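Local coordinates for protein L-Ribose isomerase (Acinetobacter, PDB 4Q0P) that probably catalyses the reversible isomerisation of the aldose L-ribose to its ketose L-ribulose at a cobalt-containing site inside a beta-barrel domain, at residues A[23-28]-A[73-78]; A[103-108]-A[210-215]; A[115-120]-A[197-202]; A[124-129]-A[182-187]. One frame throughout, in Å; residues are numbered along the deposited sequence.

Contact 1: A[23-28]-A[73-78]. With Z6J (alpha-L-ribofuranose), chain E; Z6J (alpha-L-ribofuranose), chain D.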
# COMPACT_ATOMS: atom_id res chain seq x y z
N ASP A 23 -0.47 -24.52 7.19
CA ASP A 23 0.05 -23.84 6.00
C ASP A 23 -0.89 -22.78 5.43
O ASP A 23 -0.44 -21.68 5.11
CB ASP A 23 0.40 -24.86 4.91
CG ASP A 23 1.64 -25.67 5.25
OD1 ASP A 23 2.20 -25.50 6.36
OD2 ASP A 23 2.07 -26.50 4.41
N GLU A 24 -2.17 -23.10 5.30
CA GLU A 24 -3.12 -22.13 4.75
C GLU A 24 -3.22 -20.92 5.67
O GLU A 24 -3.34 -19.78 5.21
CB GLU A 24 -4.50 -22.78 4.56
CG GLU A 24 -4.44 -24.08 3.76
CD GLU A 24 -5.80 -24.58 3.30
OE1 GLU A 24 -6.78 -24.48 4.06
OE2 GLU A 24 -5.88 -25.10 2.16
N TRP A 25 -3.16 -21.16 6.98
CA TRP A 25 -3.24 -20.08 7.96
C TRP A 25 -2.00 -19.20 7.87
O TRP A 25 -2.10 -17.98 7.67
CB TRP A 25 -3.37 -20.69 9.37
CG TRP A 25 -3.42 -19.73 10.53
CD1 TRP A 25 -4.06 -18.53 10.58
CD2 TRP A 25 -2.87 -19.94 11.84
NE1 TRP A 25 -3.95 -17.98 11.84
CE2 TRP A 25 -3.22 -18.83 12.63
CE3 TRP A 25 -2.11 -20.97 12.42
CZ2 TRP A 25 -2.85 -18.71 13.98
CZ3 TRP A 25 -1.74 -20.85 13.77
CH2 TRP A 25 -2.11 -19.73 14.53
N VAL A 26 -0.83 -19.81 7.97
CA VAL A 26 0.42 -19.07 7.94
C VAL A 26 0.83 -18.52 6.57
O VAL A 26 1.30 -17.39 6.47
CB VAL A 26 1.57 -19.92 8.54
CG1 VAL A 26 2.92 -19.24 8.35
CG2 VAL A 26 1.30 -20.12 10.04
N ARG A 27 0.63 -19.30 5.50
CA ARG A 27 1.01 -18.80 4.18
C ARG A 27 0.13 -17.64 3.73
O ARG A 27 0.63 -16.70 3.12
CB ARG A 27 1.00 -19.94 3.15
CG ARG A 27 2.10 -20.98 3.42
CD ARG A 27 2.26 -21.97 2.28
NE ARG A 27 2.99 -21.39 1.14
CZ ARG A 27 3.23 -22.04 0.00
NH1 ARG A 27 2.81 -23.29 -0.17
NH2 ARG A 27 3.91 -21.43 -0.97
N GLU A 28 -1.17 -17.69 4.03
CA GLU A 28 -2.07 -16.59 3.67
C GLU A 28 -1.69 -15.33 4.46
O GLU A 28 -1.74 -14.22 3.93
CB GLU A 28 -3.53 -16.93 4.00
CG GLU A 28 -4.31 -17.62 2.92
CD GLU A 28 -4.27 -16.89 1.59
OE1 GLU A 28 -4.35 -15.64 1.56
OE2 GLU A 28 -4.19 -17.58 0.55
N ALA A 73 -4.69 -17.57 20.03
CA ALA A 73 -3.78 -18.00 18.98
C ALA A 73 -3.45 -16.79 18.10
O ALA A 73 -4.25 -15.85 17.99
CB ALA A 73 -4.43 -19.09 18.14
N MET A 74 -2.27 -16.82 17.48
CA MET A 74 -1.86 -15.72 16.62
C MET A 74 -0.67 -16.11 15.77
O MET A 74 -0.08 -17.17 15.96
CB MET A 74 -1.46 -14.51 17.47
CG MET A 74 -0.10 -14.67 18.13
SD MET A 74 0.22 -13.39 19.35
CE MET A 74 0.33 -11.96 18.29
N ILE A 75 -0.33 -15.24 14.84
CA ILE A 75 0.80 -15.46 13.96
C ILE A 75 1.75 -14.29 14.17
O ILE A 75 1.31 -13.15 14.33
CB ILE A 75 0.36 -15.50 12.48
CG1 ILE A 75 -0.37 -16.81 12.20
CG2 ILE A 75 1.58 -15.35 11.57
CD1 ILE A 75 -0.90 -16.92 10.80
N ILE A 76 3.04 -14.59 14.20
CA ILE A 76 4.05 -13.57 14.36
C ILE A 76 5.18 -13.79 13.36
O ILE A 76 5.74 -14.88 13.27
CB ILE A 76 4.65 -13.58 15.78
CG1 ILE A 76 3.57 -13.22 16.81
CG2 ILE A 76 5.83 -12.61 15.86
CD1 ILE A 76 4.08 -13.14 18.25
N PHE A 77 5.50 -12.74 12.60
CA PHE A 77 6.59 -12.78 11.64
C PHE A 77 7.59 -11.76 12.14
O PHE A 77 7.35 -10.56 12.07
CB PHE A 77 6.10 -12.39 10.25
CG PHE A 77 5.18 -13.39 9.63
CD1 PHE A 77 5.59 -14.71 9.46
CD2 PHE A 77 3.91 -13.02 9.19
CE1 PHE A 77 4.74 -15.65 8.86
CE2 PHE A 77 3.05 -13.95 8.59
CZ PHE A 77 3.47 -15.26 8.42
N GLU A 78 8.70 -12.25 12.66
CA GLU A 78 9.74 -11.41 13.23
C GLU A 78 10.84 -11.07 12.23
O GLU A 78 11.55 -11.96 11.76
CB GLU A 78 10.33 -12.12 14.45
CG GLU A 78 11.48 -11.44 15.13
CD GLU A 78 12.03 -12.29 16.27
OE1 GLU A 78 11.34 -12.41 17.30
OE2 GLU A 78 13.15 -12.85 16.11
O5 Z6J E . 0.85 -25.86 1.99
C5 Z6J E . -0.46 -26.39 2.21
C4 Z6J E . -0.44 -27.91 2.21
O4 Z6J E . 0.70 -28.32 1.43
C3 Z6J E . -1.68 -28.50 1.53
O3 Z6J E . -2.26 -29.50 2.37
C2 Z6J E . -1.19 -29.14 0.23
O2 Z6J E . -1.37 -30.54 0.28
C1 Z6J E . 0.29 -28.81 0.14
O1 Z6J E . 1.03 -29.99 -0.13
O5 Z6J D . 7.08 -21.02 3.30
C5 Z6J D . 7.87 -21.81 4.17
C4 Z6J D . 7.10 -23.02 4.68
O4 Z6J D . 5.74 -22.60 4.88
C3 Z6J D . 7.63 -23.52 6.02
O3 Z6J D . 8.17 -24.82 5.85
C2 Z6J D . 6.43 -23.58 6.95
O2 Z6J D . 6.05 -24.93 7.15
C1 Z6J D . 5.31 -22.83 6.23
O1 Z6J D . 4.14 -23.64 6.19
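The indole of Trp25 has the end of Ile75 on one of its faces: CD1 of Ile75 stands 3.4 Å from the centroid of the five-membered ring, only 10° off the ring normal, a CH-pi contact. CG1 of the same isoleucine follows along the ring toward CE2, the isoleucine and the indole running antiparallel alongside one another. At the far end of the indole, Trp25 CH2 reaches the strand obliquely, 3.6 Å from Met74 O and somewhat farther from Ala73 CB. The ring of Phe77 is met differently. Ile75 CG2, from its own strand, lies over one face, while Val26 O comes to the edge in the ring plane, 3.6 Å from Phe77 CZ, where the weakly positive ring hydrogens suit a carbonyl oxygen.

Trp25 can span the distance because its CG is anti to the backbone N (chi1 178°), which sends the long ring across to the strand. The contact lays helix 19-35 against the outer face of the six-stranded antiparallel sheet of a cupin-like barrel, with the segment axes 9.6 Å apart. Small Ala73 lets the wide indole come close, and branched Val26 splits its two methyls between the strand residues, CG2 4.0 Å from Ile75 CD1 and CG1 against Phe77 CZ.

The other side of the helix is polar. Asp23 OD2 accepts a hydrogen bond of 2.8 Å from O5 of one alpha-L-ribofuranose, and Arg19 forms a salt bridge with Asp23 OD1. Glu28 OE2 is hydrogen-bonded to Trp66 and His109 of the second subunit.

Contact 2: A[103-108]-A[210-215]. With 0MK (beta-L-ribopyranose), chain C.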
# COMPACT_ATOMS: atom_id res chain seq x y z
N ASP A 103 11.49 -6.14 15.90
CA ASP A 103 10.45 -5.66 15.00
C ASP A 103 9.73 -6.89 14.47
O ASP A 103 10.36 -7.82 13.98
CB ASP A 103 11.09 -4.91 13.81
CG ASP A 103 10.09 -4.05 13.05
OD1 ASP A 103 8.95 -4.50 12.80
OD2 ASP A 103 10.46 -2.91 12.68
N LYS A 104 8.40 -6.90 14.57
CA LYS A 104 7.64 -8.04 14.09
C LYS A 104 6.25 -7.61 13.66
O LYS A 104 5.74 -6.57 14.08
CB LYS A 104 7.50 -9.09 15.19
CG LYS A 104 6.53 -8.71 16.31
CD LYS A 104 7.22 -8.70 17.68
CE LYS A 104 8.24 -7.58 17.79
NZ LYS A 104 8.83 -7.49 19.17
N LEU A 105 5.65 -8.44 12.81
CA LEU A 105 4.31 -8.20 12.32
C LEU A 105 3.48 -9.28 13.00
O LEU A 105 3.88 -10.44 12.99
CB LEU A 105 4.25 -8.38 10.80
CG LEU A 105 2.96 -7.82 10.20
CD1 LEU A 105 3.01 -6.28 10.34
CD2 LEU A 105 2.81 -8.22 8.73
N MET A 106 2.36 -8.91 13.60
CA MET A 106 1.51 -9.89 14.28
C MET A 106 0.14 -9.91 13.64
O MET A 106 -0.44 -8.86 13.35
CB MET A 106 1.41 -9.56 15.78
CG MET A 106 2.76 -9.51 16.49
SD MET A 106 2.70 -9.14 18.28
CE MET A 106 1.79 -7.60 18.25
N ILE A 107 -0.39 -11.11 13.40
CA ILE A 107 -1.70 -11.22 12.78
C ILE A 107 -2.65 -12.01 13.67
O ILE A 107 -2.38 -13.16 14.03
CB ILE A 107 -1.57 -11.88 11.38
CG1 ILE A 107 -0.56 -11.09 10.53
CG2 ILE A 107 -2.93 -11.91 10.68
CD1 ILE A 107 -0.40 -11.58 9.11
N VAL A 108 -3.76 -11.36 14.02
CA VAL A 108 -4.77 -11.95 14.88
C VAL A 108 -6.12 -11.96 14.17
O VAL A 108 -6.63 -10.93 13.74
CB VAL A 108 -4.90 -11.14 16.20
CG1 VAL A 108 -5.99 -11.73 17.08
CG2 VAL A 108 -3.57 -11.15 16.94
N PRO A 210 -8.31 -9.58 9.24
CA PRO A 210 -7.52 -9.99 10.40
C PRO A 210 -6.89 -8.71 10.93
O PRO A 210 -6.73 -7.74 10.18
CB PRO A 210 -6.44 -10.90 9.80
CG PRO A 210 -7.03 -11.34 8.48
CD PRO A 210 -7.76 -10.13 7.99
N LEU A 211 -6.55 -8.69 12.21
CA LEU A 211 -5.87 -7.53 12.78
C LEU A 211 -4.41 -7.70 12.39
O LEU A 211 -3.85 -8.77 12.57
CB LEU A 211 -5.98 -7.54 14.31
CG LEU A 211 -4.99 -6.66 15.08
CD1 LEU A 211 -5.28 -5.20 14.77
CD2 LEU A 211 -5.12 -6.92 16.58
N VAL A 212 -3.79 -6.67 11.83
CA VAL A 212 -2.37 -6.76 11.48
C VAL A 212 -1.67 -5.60 12.19
O VAL A 212 -1.94 -4.43 11.92
CB VAL A 212 -2.12 -6.66 9.95
CG1 VAL A 212 -0.63 -6.83 9.66
CG2 VAL A 212 -2.91 -7.74 9.22
N VAL A 213 -0.78 -5.95 13.11
CA VAL A 213 -0.07 -4.95 13.89
C VAL A 213 1.45 -5.07 13.84
O VAL A 213 2.01 -6.16 13.92
CB VAL A 213 -0.50 -5.02 15.38
CG1 VAL A 213 0.29 -4.02 16.22
CG2 VAL A 213 -1.98 -4.75 15.50
N ARG A 214 2.12 -3.93 13.71
CA ARG A 214 3.56 -3.92 13.71
C ARG A 214 4.02 -3.61 15.13
O ARG A 214 3.65 -2.58 15.71
CB ARG A 214 4.12 -2.86 12.77
CG ARG A 214 5.65 -2.79 12.82
CD ARG A 214 6.23 -1.61 12.05
NE ARG A 214 6.00 -1.69 10.61
CZ ARG A 214 6.94 -1.98 9.71
NH1 ARG A 214 6.64 -2.02 8.42
NH2 ARG A 214 8.18 -2.23 10.10
N GLU A 215 4.82 -4.49 15.71
CA GLU A 215 5.31 -4.23 17.05
C GLU A 215 6.79 -3.91 17.01
O GLU A 215 7.59 -4.61 16.38
CB GLU A 215 5.10 -5.44 17.96
CG GLU A 215 5.75 -5.25 19.33
CD GLU A 215 5.58 -6.46 20.22
OE1 GLU A 215 4.42 -6.78 20.56
OE2 GLU A 215 6.60 -7.09 20.58
C1 0MK C . 4.26 -9.41 22.17
C2 0MK C . 5.40 -9.80 21.23
C3 0MK C . 5.47 -11.32 21.06
C4 0MK C . 5.42 -12.07 22.41
C5 0MK C . 4.30 -11.55 23.31
O1 0MK C . 3.02 -9.79 21.58
O2 0MK C . 6.63 -9.30 21.75
O3 0MK C . 6.68 -11.66 20.38
O4 0MK C . 6.67 -11.98 23.07
O5 0MK C . 4.38 -10.11 23.42
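Lys104 and Glu215 face each other on neighbouring antiparallel strands of the cupin-like barrel, their side chains on the sheet face that looks onto the bound beta-L-ribopyranose. From CB of Glu215, which rests against CE and CD of Lys104, the chain runs straight outward, with CG anti to the backbone N (chi1 174°) and touching Lys104 CE. The carboxylate then arrives beside the sugar. Glu215 OE1 lies 3.1 Å from C1 of the ribopyranose, and Glu215 OE2 accepts a hydrogen bond of 2.5 Å from the sugar O2. The same OE2 takes a salt bridge from Lys104 NZ, although the position of that nitrogen is less certain. A glutamate suits this place because its length carries the carboxylate from the barrel wall to the sugar.

Met106, two residues after Lys104, brings SD to 3.4 Å from the sugar O1 and its CE to Glu215 OE1, a flexible thioether lining the pocket. On the other face, Leu105 CD1 packs on Val212 CG1 at 3.7 Å, and Ile107 CG2 on Pro210 CB; helix 19-35 covers Ile107, Pro210 and Val212, and Tyr38 lies on Leu105.

Three pairs of backbone bonds join the strands, at Lys104-Glu215, Met106-Val213 and Val108-Leu211. Arg214 finds its main partner in Glu127 of the third subunit, and Asp103 in Tyr38; between themselves they make a long salt bridge, Asp103 OD2 at the guanidinium edge, 3.5 Å from Arg214 NH2.

Contact 3: A[115-120]-A[197-202]. With CO (cobalt (II) ion), chain B; 0MK (beta-L-ribopyranose), chain C.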
# COMPACT_ATOMS: atom_id res chain seq x y z
N PRO A 115 -3.12 -13.74 24.44
CA PRO A 115 -3.45 -13.86 25.86
C PRO A 115 -2.72 -13.03 26.91
O PRO A 115 -1.58 -12.62 26.72
CB PRO A 115 -3.31 -15.36 26.12
CG PRO A 115 -2.16 -15.70 25.24
CD PRO A 115 -2.51 -14.99 23.95
N PRO A 116 -3.38 -12.79 28.06
CA PRO A 116 -2.83 -12.02 29.18
C PRO A 116 -1.42 -12.46 29.53
O PRO A 116 -1.16 -13.65 29.70
CB PRO A 116 -3.82 -12.29 30.31
CG PRO A 116 -5.12 -12.38 29.57
CD PRO A 116 -4.75 -13.24 28.37
N HIS A 117 -0.52 -11.49 29.64
CA HIS A 117 0.86 -11.80 29.97
C HIS A 117 1.62 -10.51 30.27
O HIS A 117 1.09 -9.42 30.07
CB HIS A 117 1.54 -12.52 28.80
CG HIS A 117 1.72 -11.66 27.59
ND1 HIS A 117 0.68 -11.31 26.75
CD2 HIS A 117 2.82 -11.05 27.08
CE1 HIS A 117 1.13 -10.53 25.79
NE2 HIS A 117 2.43 -10.36 25.96
N HIS A 118 2.85 -10.65 30.74
CA HIS A 118 3.68 -9.48 30.99
C HIS A 118 5.14 -9.86 30.82
O HIS A 118 5.50 -11.04 30.81
CB HIS A 118 3.42 -8.90 32.40
CG HIS A 118 4.17 -9.57 33.50
ND1 HIS A 118 3.76 -10.76 34.07
CD2 HIS A 118 5.32 -9.22 34.14
CE1 HIS A 118 4.62 -11.10 35.02
NE2 HIS A 118 5.57 -10.19 35.08
N HIS A 119 5.98 -8.85 30.66
CA HIS A 119 7.41 -9.08 30.48
C HIS A 119 8.14 -8.28 31.54
O HIS A 119 7.75 -7.16 31.87
CB HIS A 119 7.85 -8.59 29.10
CG HIS A 119 6.94 -9.01 27.99
ND1 HIS A 119 6.87 -10.31 27.54
CD2 HIS A 119 6.04 -8.31 27.26
CE1 HIS A 119 5.96 -10.39 26.58
NE2 HIS A 119 5.45 -9.19 26.39
N GLY A 120 9.20 -8.85 32.09
CA GLY A 120 9.96 -8.13 33.09
C GLY A 120 10.94 -7.19 32.41
O GLY A 120 11.28 -6.14 32.97
N HIS A 197 3.89 -4.75 32.85
CA HIS A 197 2.47 -4.42 32.81
C HIS A 197 1.76 -5.58 32.16
O HIS A 197 2.17 -6.05 31.09
CB HIS A 197 2.21 -3.16 32.00
CG HIS A 197 2.43 -1.89 32.77
ND1 HIS A 197 1.43 -1.25 33.46
CD2 HIS A 197 3.55 -1.16 32.96
CE1 HIS A 197 1.92 -0.17 34.04
NE2 HIS A 197 3.21 -0.09 33.75
N LEU A 198 0.71 -6.06 32.80
CA LEU A 198 -0.07 -7.15 32.26
C LEU A 198 -0.80 -6.60 31.04
O LEU A 198 -1.36 -5.50 31.09
CB LEU A 198 -1.10 -7.64 33.29
CG LEU A 198 -0.58 -8.50 34.45
CD1 LEU A 198 -1.68 -8.69 35.50
CD2 LEU A 198 -0.11 -9.84 33.91
N HIS A 199 -0.78 -7.34 29.94
CA HIS A 199 -1.47 -6.90 28.74
C HIS A 199 -1.93 -8.06 27.87
O HIS A 199 -1.42 -9.17 27.96
CB HIS A 199 -0.60 -5.93 27.92
CG HIS A 199 0.72 -6.50 27.50
ND1 HIS A 199 1.75 -6.74 28.39
CD2 HIS A 199 1.19 -6.87 26.28
CE1 HIS A 199 2.79 -7.23 27.74
NE2 HIS A 199 2.47 -7.32 26.46
N ALA A 200 -2.93 -7.77 27.04
CA ALA A 200 -3.49 -8.73 26.11
C ALA A 200 -4.17 -7.91 25.04
O ALA A 200 -4.34 -6.70 25.19
CB ALA A 200 -4.51 -9.64 26.82
N PHE A 201 -4.53 -8.55 23.93
CA PHE A 201 -5.23 -7.85 22.87
C PHE A 201 -5.91 -8.83 21.92
O PHE A 201 -5.53 -10.00 21.83
CB PHE A 201 -4.28 -6.90 22.11
CG PHE A 201 -3.10 -7.58 21.45
CD1 PHE A 201 -3.22 -8.12 20.17
CD2 PHE A 201 -1.86 -7.64 22.08
CE1 PHE A 201 -2.13 -8.70 19.53
CE2 PHE A 201 -0.76 -8.23 21.45
CZ PHE A 201 -0.89 -8.76 20.17
N ARG A 202 -6.94 -8.35 21.24
CA ARG A 202 -7.67 -9.18 20.30
C ARG A 202 -8.10 -8.37 19.10
O ARG A 202 -8.00 -7.14 19.08
CB ARG A 202 -8.94 -9.75 20.96
CG ARG A 202 -10.07 -8.70 21.07
CD ARG A 202 -11.44 -9.33 21.37
NE ARG A 202 -12.50 -8.33 21.31
CZ ARG A 202 -13.80 -8.59 21.45
NH1 ARG A 202 -14.22 -9.84 21.67
NH2 ARG A 202 -14.69 -7.61 21.37
CO CO B . 3.68 -8.61 25.23
C1 0MK C . 4.26 -9.41 22.17
C2 0MK C . 5.40 -9.80 21.23
C3 0MK C . 5.47 -11.32 21.06
C4 0MK C . 5.42 -12.07 22.41
C5 0MK C . 4.30 -11.55 23.31
O1 0MK C . 3.02 -9.79 21.58
O2 0MK C . 6.63 -9.30 21.75
O3 0MK C . 6.68 -11.66 20.38
O4 0MK C . 6.67 -11.98 23.07
O5 0MK C . 4.38 -10.11 23.42
O HOH W 1 4.85 -6.18 30.26
O HOH W 2 2.14 -8.17 23.72
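Metal coordination dominates here: His117, His119 and His199 each present NE2 to the cobalt ion, at 2.3 Å from His117 NE2 and 2.2 Å from the other two. O5 of beta-L-ribopyranose, a water and Glu124 complete a sphere of six ligands. Histidine suits the task because one ring nitrogen can bind metal while the other is held by the protein. His117 ND1 donates to Pro115 O (2.6 Å) and His199 ND1 to His197 O (2.8 Å), each acceptor lying near the ring plane, which fixes the turn of both imidazoles; Asp242 O holds His119 ND1.

Ring against ring, His117 and His199 are oblique, with planes 53° apart. Both place CG between backbone N and carbonyl carbon (chi1 67° and 58°), which swings the two rings off the same sheet face to meet at the metal. His119 brings its CD2 to the edge of the His199 ring, 3.5 Å from CE1 of that residue.

These ligands form the three-histidine, one-glutamate site characteristic of the cupin fold, with two histidines separated by one residue and the third on a partner strand. Backbone hydrogen bonds pair His117 with His199 in both directions, the His199 N to His117 O bond measuring 2.8 Å. A water accepts from both His119 N and His197 N, linking the two segments.

Apolar contact is slight: Ala200 CB sits against the ring of Pro116, 3.9 Å from its CD, while Leu198 CD2 touches His118 CB.

Contact 4: A[124-129]-A[182-187]. With CO (cobalt (II) ion), chain B; 0MK (beta-L-ribopyranose), chain C.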
# COMPACT_ATOMS: atom_id res chain seq x y z
N GLU A 124 7.11 -2.74 24.76
CA GLU A 124 6.61 -2.80 23.38
C GLU A 124 5.88 -1.53 22.94
O GLU A 124 5.53 -0.68 23.76
CB GLU A 124 5.62 -3.96 23.23
CG GLU A 124 5.93 -5.19 24.08
CD GLU A 124 4.80 -6.23 24.08
OE1 GLU A 124 3.61 -5.86 23.90
OE2 GLU A 124 5.11 -7.42 24.28
N SER A 125 5.64 -1.43 21.64
CA SER A 125 4.92 -0.31 21.06
C SER A 125 4.11 -0.91 19.91
O SER A 125 4.57 -1.85 19.26
CB SER A 125 5.88 0.76 20.52
OG SER A 125 6.54 0.33 19.35
N TYR A 126 2.91 -0.38 19.68
CA TYR A 126 2.05 -0.89 18.62
C TYR A 126 1.70 0.13 17.56
O TYR A 126 1.47 1.31 17.85
CB TYR A 126 0.72 -1.43 19.19
CG TYR A 126 0.86 -2.28 20.42
CD1 TYR A 126 1.74 -3.36 20.46
CD2 TYR A 126 0.12 -2.00 21.57
CE1 TYR A 126 1.88 -4.14 21.61
CE2 TYR A 126 0.25 -2.76 22.72
CZ TYR A 126 1.13 -3.82 22.74
OH TYR A 126 1.29 -4.55 23.89
N GLU A 127 1.64 -0.37 16.33
CA GLU A 127 1.26 0.42 15.16
C GLU A 127 0.30 -0.47 14.38
O GLU A 127 0.72 -1.48 13.81
CB GLU A 127 2.48 0.74 14.30
CG GLU A 127 2.15 1.54 13.04
CD GLU A 127 3.31 1.59 12.06
OE1 GLU A 127 4.45 1.79 12.51
OE2 GLU A 127 3.08 1.43 10.85
N VAL A 128 -0.98 -0.13 14.37
CA VAL A 128 -1.93 -0.95 13.64
C VAL A 128 -1.77 -0.68 12.15
O VAL A 128 -1.70 0.47 11.72
CB VAL A 128 -3.39 -0.67 14.08
CG1 VAL A 128 -4.38 -1.44 13.18
CG2 VAL A 128 -3.58 -1.10 15.53
N VAL A 129 -1.70 -1.75 11.36
CA VAL A 129 -1.54 -1.60 9.92
C VAL A 129 -2.86 -1.87 9.21
O VAL A 129 -3.22 -1.18 8.26
CB VAL A 129 -0.48 -2.58 9.37
CG1 VAL A 129 -0.24 -2.31 7.88
CG2 VAL A 129 0.79 -2.43 10.16
N VAL A 182 -8.22 0.09 25.51
CA VAL A 182 -7.94 1.10 24.51
C VAL A 182 -8.07 0.42 23.15
O VAL A 182 -7.62 -0.71 22.97
CB VAL A 182 -6.51 1.72 24.67
CG1 VAL A 182 -5.43 0.68 24.42
CG2 VAL A 182 -6.35 2.90 23.73
N ARG A 183 -8.73 1.10 22.21
CA ARG A 183 -8.90 0.57 20.87
C ARG A 183 -8.01 1.38 19.93
O ARG A 183 -8.16 2.60 19.82
CB ARG A 183 -10.37 0.66 20.45
CG ARG A 183 -10.68 0.00 19.11
CD ARG A 183 -12.09 -0.57 19.11
NE ARG A 183 -12.48 -1.06 17.79
CZ ARG A 183 -13.50 -1.88 17.56
NH1 ARG A 183 -14.24 -2.31 18.57
NH2 ARG A 183 -13.79 -2.25 16.31
N LEU A 184 -7.08 0.69 19.27
CA LEU A 184 -6.13 1.34 18.36
C LEU A 184 -6.48 1.09 16.91
O LEU A 184 -6.92 0.00 16.55
CB LEU A 184 -4.71 0.83 18.64
CG LEU A 184 -4.26 0.98 20.10
CD1 LEU A 184 -2.94 0.26 20.31
CD2 LEU A 184 -4.14 2.46 20.45
N ARG A 185 -6.26 2.10 16.08
CA ARG A 185 -6.55 2.04 14.65
C ARG A 185 -5.36 2.49 13.82
O ARG A 185 -4.41 3.08 14.34
CB ARG A 185 -7.75 2.95 14.33
CG ARG A 185 -9.08 2.44 14.87
CD ARG A 185 -10.18 3.47 14.67
NE ARG A 185 -10.27 4.37 15.82
CZ ARG A 185 -10.97 4.11 16.92
NH1 ARG A 185 -11.66 2.97 17.04
NH2 ARG A 185 -10.96 4.97 17.93
N ALA A 186 -5.40 2.21 12.52
CA ALA A 186 -4.32 2.60 11.62
C ALA A 186 -4.23 4.11 11.63
O ALA A 186 -5.25 4.80 11.57
CB ALA A 186 -4.60 2.09 10.21
N GLY A 187 -3.01 4.64 11.71
CA GLY A 187 -2.85 6.08 11.70
C GLY A 187 -2.79 6.74 13.07
O GLY A 187 -2.50 7.94 13.17
CO CO B . 3.68 -8.61 25.23
C1 0MK C . 4.26 -9.41 22.17
C2 0MK C . 5.40 -9.80 21.23
C3 0MK C . 5.47 -11.32 21.06
C4 0MK C . 5.42 -12.07 22.41
C5 0MK C . 4.30 -11.55 23.31
O1 0MK C . 3.02 -9.79 21.58
O2 0MK C . 6.63 -9.30 21.75
O3 0MK C . 6.68 -11.66 20.38
O4 0MK C . 6.67 -11.98 23.07
O5 0MK C . 4.38 -10.11 23.42
O HOH W 2 2.14 -8.17 23.72
O HOH W 3 -0.85 2.97 12.12
O HOH W 4 -2.02 2.31 15.58
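Tyr126 and Leu184 both hold CG anti to their own carbonyl carbon (chi1 -45° and -55°), which aims the phenol ring and the leucine branches toward the opposing strand. The leucine comes in roughly perpendicular to the tyrosine side chain, Leu184 CD1 meeting the ring edge 4.0 Å from Tyr126 CD2. The strands belong to different sheets of the cupin-like barrel, 124-130 in the six-stranded one and 180-185 at the border of the five-stranded one, and their segment axes are 54° apart. An apolar seam therefore joins them here, with Met133 and Phe191 also packed against it. Beta-branched Val128 fits a strand and offers two methyls: its CG2 rests 3.8 Å from Leu184 CB, while CG1 faces the backbone around Ala186.

Where the backbones come near each other, water completes the bonding. One water accepts from Val128 N and donates to Arg185 O; another donates to Val128 O and accepts from Gly187 N. Ala186 CA also makes a CH...O contact with Val128 O at 3.4 Å, an approach helped by its small side chain.

Toward the barrel interior, Tyr126 becomes a second-shell residue of the metal site. Glu124 OE2 binds cobalt at 2.1 Å, and Tyr126 OH donates a 2.7 Å hydrogen bond to the other carboxylate oxygen, Glu124 OE1, which also receives one from the cobalt-bound water.

Overall arrangement
Contact 1 closes before the others open along the chain; contact 4 is nested within the loop closed by contact 3, and contact 3 within that of contact 2. Strands 73-82, 101-108, 211-217 and 124-130 are successive neighbours in one antiparallel sheet, so contacts 1, 2 and 4 share it, with the centres of 2 and 4 about 9 Å apart. Contact 3 belongs to the facing five-stranded sheet, whose edge strand 180-185 enters contact 4; its centre is about 15 Å from those of 2 and 4. Met106 and Phe201 touch between the sheets. Contacts 2, 3 and 4 thus converge on the sugar, and 3 and 4 on cobalt, while contact 1 packs the helix outside.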